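Local coordinates for epoxide hydrolase (Aspergillus niger, PDB 3G02) that hydrolyses epoxides to vicinal diols with an alpha/beta-hydrolase fold, in an enantioselective variant obtained by directed evolution, at the interface of chains A and B. Residues are numbered along the deposited sequence; one frame, centred on the assembly and turned at random. Chains: chain A/B, Epoxide hydrolase.

Contact 1: the interface of chains A and B. Residues chain A 55-58, 276, 280; chain B 259, 261-262.
The charged contact joins A:Glu280, on helix 271-284, to B:Arg259, just ahead of helix 260-268. A:Glu280 leaves its helix with CG anti to the backbone N (chi1 -173°) and runs on extended, which carries the carboxylate to the partner chain. B:Arg259 NE binds A:Glu280 OE2 at 2.9 Å in a salt bridge that is also a hydrogen bond. The oxygen lies close to the guanidinium plane, yet the N-H comes down on it from above the carboxylate, the two planes being 45° apart.

Hydroxyl bonds come next. B:Thr262 OG1 donates to A:Glu280 OE1 at 2.6 Å, on the anti side of that oxygen, and accepts a hydrogen bond from A:Ile57 N at 3.0 Å. Both carboxylate oxygens are thus engaged by chain B, which should fix the rotation of the carboxylate and may favour its charged form. B:Ser261 OG, anti to its own backbone N (chi1 -175°), donates to the carbonyl O of A:Ile57 at 2.5 Å, a short bond that meets the oxygen nearly head-on along its C=O.

Among backbone groups, B:Ser261 N donates to A:Phe55 O at 3.0 Å. Apolar contact is slight: A:Ile57 CG1 lies 3.9 Å from B:Thr262 CA, its side chain crossing that of the threonine at about a right angle.

Together these bonds dock the start of helix 260-268 onto the 55-57 loop and helix 271-284, a polar patch that probably helps hold the two-fold dimer seen in the crystal.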
# COMPACT_ATOMS: atom_id res chain seq x y z
N PHE A 55 -4.17 -1.73 -13.25
CA PHE A 55 -4.11 -2.28 -11.89
C PHE A 55 -2.68 -2.35 -11.35
O PHE A 55 -2.44 -2.94 -10.30
CB PHE A 55 -4.76 -3.66 -11.84
CG PHE A 55 -6.22 -3.66 -12.23
CD1 PHE A 55 -7.15 -2.89 -11.52
CD2 PHE A 55 -6.67 -4.43 -13.30
CE1 PHE A 55 -8.49 -2.89 -11.88
CE2 PHE A 55 -8.02 -4.45 -13.66
CZ PHE A 55 -8.93 -3.68 -12.95
N GLY A 56 -1.74 -1.72 -12.05
CA GLY A 56 -0.34 -1.73 -11.64
C GLY A 56 0.49 -2.59 -12.57
O GLY A 56 0.06 -2.93 -13.68
N ILE A 57 1.68 -2.97 -12.11
CA ILE A 57 2.65 -3.65 -12.97
C ILE A 57 2.12 -4.99 -13.47
O ILE A 57 1.46 -5.73 -12.75
CB ILE A 57 4.01 -3.86 -12.27
CG1 ILE A 57 3.83 -4.65 -10.97
CG2 ILE A 57 4.70 -2.52 -12.00
CD1 ILE A 57 4.85 -5.73 -10.77
N THR A 58 2.43 -5.30 -14.73
CA THR A 58 1.98 -6.55 -15.33
C THR A 58 2.92 -7.70 -14.99
O THR A 58 4.09 -7.48 -14.66
CB THR A 58 1.89 -6.44 -16.86
OG1 THR A 58 3.20 -6.21 -17.40
CG2 THR A 58 0.96 -5.30 -17.28
N ALA A 276 8.64 -3.79 -7.86
CA ALA A 276 7.22 -3.69 -8.22
C ALA A 276 6.61 -2.37 -7.75
O ALA A 276 5.95 -1.67 -8.51
CB ALA A 276 6.44 -4.88 -7.69
N GLU A 280 6.40 0.60 -10.63
CA GLU A 280 5.08 1.05 -11.08
C GLU A 280 5.07 2.55 -11.33
O GLU A 280 4.50 3.02 -12.30
CB GLU A 280 4.00 0.71 -10.06
CG GLU A 280 2.59 1.01 -10.58
CD GLU A 280 1.59 1.17 -9.46
OE1 GLU A 280 1.35 0.19 -8.73
OE2 GLU A 280 1.03 2.29 -9.33
N ARG B 259 -4.50 -0.78 -7.06
CA ARG B 259 -3.33 -1.41 -7.67
C ARG B 259 -3.16 -2.87 -7.24
O ARG B 259 -2.10 -3.27 -6.75
CB ARG B 259 -2.06 -0.61 -7.36
CG ARG B 259 -2.06 0.80 -7.92
CD ARG B 259 -1.96 0.81 -9.45
NE ARG B 259 -1.76 2.17 -9.95
CZ ARG B 259 -2.75 3.03 -10.21
NH1 ARG B 259 -4.01 2.67 -10.04
NH2 ARG B 259 -2.46 4.25 -10.64
N SER B 261 -2.63 -5.55 -8.88
CA SER B 261 -1.55 -6.30 -9.52
C SER B 261 -0.20 -6.03 -8.85
O SER B 261 0.55 -6.95 -8.56
CB SER B 261 -1.47 -6.02 -11.02
OG SER B 261 -0.48 -6.85 -11.58
N THR B 262 0.10 -4.76 -8.59
CA THR B 262 1.34 -4.40 -7.93
C THR B 262 1.44 -5.01 -6.54
O THR B 262 2.42 -5.69 -6.25
CB THR B 262 1.49 -2.89 -7.84
OG1 THR B 262 1.51 -2.36 -9.17
CG2 THR B 262 2.78 -2.49 -7.11

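Contact 2: the interface of chains A and B. Residues chain A 266-267, 269-270, 272-273, 276; chain B 266-267, 269-270, 273.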
# COMPACT_ATOMS: atom_id res chain seq x y z
N VAL A 266 7.89 -4.51 4.36
CA VAL A 266 7.43 -5.21 3.16
C VAL A 266 8.41 -5.04 1.99
O VAL A 266 8.84 -6.02 1.37
CB VAL A 266 5.99 -4.75 2.78
CG1 VAL A 266 5.62 -5.18 1.36
CG2 VAL A 266 4.99 -5.28 3.78
N LEU A 267 8.78 -3.81 1.67
CA LEU A 267 9.65 -3.56 0.52
C LEU A 267 11.13 -3.86 0.76
O LEU A 267 11.89 -4.07 -0.19
CB LEU A 267 9.48 -2.13 -0.00
CG LEU A 267 8.05 -1.74 -0.39
CD1 LEU A 267 8.09 -0.41 -1.06
CD2 LEU A 267 7.38 -2.77 -1.30
N SER A 269 12.02 -6.57 2.30
CA SER A 269 12.13 -8.03 2.37
C SER A 269 12.71 -8.66 1.12
O SER A 269 13.42 -9.67 1.20
CB SER A 269 10.77 -8.65 2.70
OG SER A 269 9.87 -8.52 1.62
N SER A 270 12.41 -8.08 -0.03
CA SER A 270 12.79 -8.63 -1.33
C SER A 270 13.01 -7.50 -2.33
O SER A 270 12.22 -6.55 -2.38
CB SER A 270 11.70 -9.56 -1.86
OG SER A 270 11.86 -9.80 -3.25
N ILE A 272 12.53 -7.65 -5.42
CA ILE A 272 11.42 -7.71 -6.37
C ILE A 272 10.18 -6.97 -5.83
O ILE A 272 9.46 -6.32 -6.60
CB ILE A 272 11.11 -9.18 -6.79
CG1 ILE A 272 12.21 -9.67 -7.75
CG2 ILE A 272 9.71 -9.33 -7.39
CD1 ILE A 272 12.29 -8.95 -9.08
N ALA A 273 9.96 -7.04 -4.52
CA ALA A 273 8.92 -6.22 -3.88
C ALA A 273 9.20 -4.74 -4.13
O ALA A 273 8.32 -3.99 -4.55
CB ALA A 273 8.83 -6.50 -2.38
N ALA A 276 8.64 -3.79 -7.86
CA ALA A 276 7.22 -3.69 -8.22
C ALA A 276 6.61 -2.37 -7.75
O ALA A 276 5.95 -1.67 -8.51
CB ALA A 276 6.44 -4.88 -7.69
N VAL B 266 4.06 -7.73 -4.98
CA VAL B 266 4.85 -7.36 -3.81
C VAL B 266 4.77 -8.42 -2.72
O VAL B 266 5.79 -8.85 -2.19
CB VAL B 266 4.42 -5.97 -3.27
CG1 VAL B 266 4.98 -5.71 -1.88
CG2 VAL B 266 4.84 -4.87 -4.24
N LEU B 267 3.56 -8.87 -2.40
CA LEU B 267 3.40 -9.82 -1.29
C LEU B 267 3.65 -11.27 -1.68
O LEU B 267 3.77 -12.13 -0.80
CB LEU B 267 2.03 -9.67 -0.63
CG LEU B 267 1.67 -8.28 -0.11
CD1 LEU B 267 0.37 -8.36 0.64
CD2 LEU B 267 2.75 -7.69 0.79
N SER B 269 6.32 -11.96 -3.43
CA SER B 269 7.77 -12.02 -3.62
C SER B 269 8.51 -12.68 -2.46
O SER B 269 9.52 -13.35 -2.66
CB SER B 269 8.33 -10.61 -3.89
OG SER B 269 8.31 -9.81 -2.72
N SER B 270 7.99 -12.48 -1.25
CA SER B 270 8.64 -12.94 -0.03
C SER B 270 7.59 -13.22 1.03
O SER B 270 6.64 -12.45 1.18
CB SER B 270 9.60 -11.87 0.48
OG SER B 270 9.91 -12.09 1.85
N ALA B 273 7.25 -10.35 3.46
CA ALA B 273 6.37 -9.30 2.96
C ALA B 273 4.91 -9.60 3.32
O ALA B 273 4.19 -8.75 3.84
CB ALA B 273 6.52 -9.14 1.45
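A:Val266 and B:Val266 meet through methyl groups; there is no ring or other flat side chain here, and the flat groups at hand are backbone carbonyls. A:Val266 CG2 sits 3.6 Å from B:Ala273 O, and B:Val266 CG2 makes the twin contact with A:Ala273 O. A:Val266 O is bound within its own chain by A:Ser269 OG at 2.7 Å, the donor tilted 24° from the carbonyl plane. That hydroxyl lies between its backbone N and carbonyl carbon (chi1 70°), folded back towards the end of helix 260-268, which it probably helps to cap; B:Ser269 repeats this.

Across the two-fold, the valines touch tip to tip, A:Val266 CG1 against B:Val266 CG1 at 3.3 Å, tighter than a normal methyl contact, with the side chains crossing at about a right angle. Leucine methyls flank the pair: A:Leu267 CD2 is 3.8 Å from B:Val266 CG1. On another flank, A:Ala276 CB packs against B:Val266 CG2 at 3.8 Å.

The serines add packing without bonding across. B:Ser269 OG rests 3.4 Å from A:Ala273 CB, and the A:Ser270 and B:Ser270 CB atoms face each other at 3.9 Å. No hydrogen bond crosses this patch, so it probably rests on shape fit and van der Waals contact.

The corners between helices 260-268 and 271-284 of the two chains, turning at 269-270, pack against each other about the two-fold axis.

Contact 1 and contact 2 lie about 13 Å apart, measured between the centres of their C-alpha atoms, and share A:Ala276. The same two helices, 260-268 and 271-284, run through both: contact 1 uses the beginning of helix 260-268 in chain B, contact 2 its end in both chains. Polar anchoring therefore passes into apolar packing along one pair of helices, and the two-fold gives contact 1 a twin with the chains exchanged. The centres are about 18 Å and 21 Å, respectively, from the nucleophile A:Asp193, so neither contact appears to belong to the catalytic centre; their likely role is in assembly.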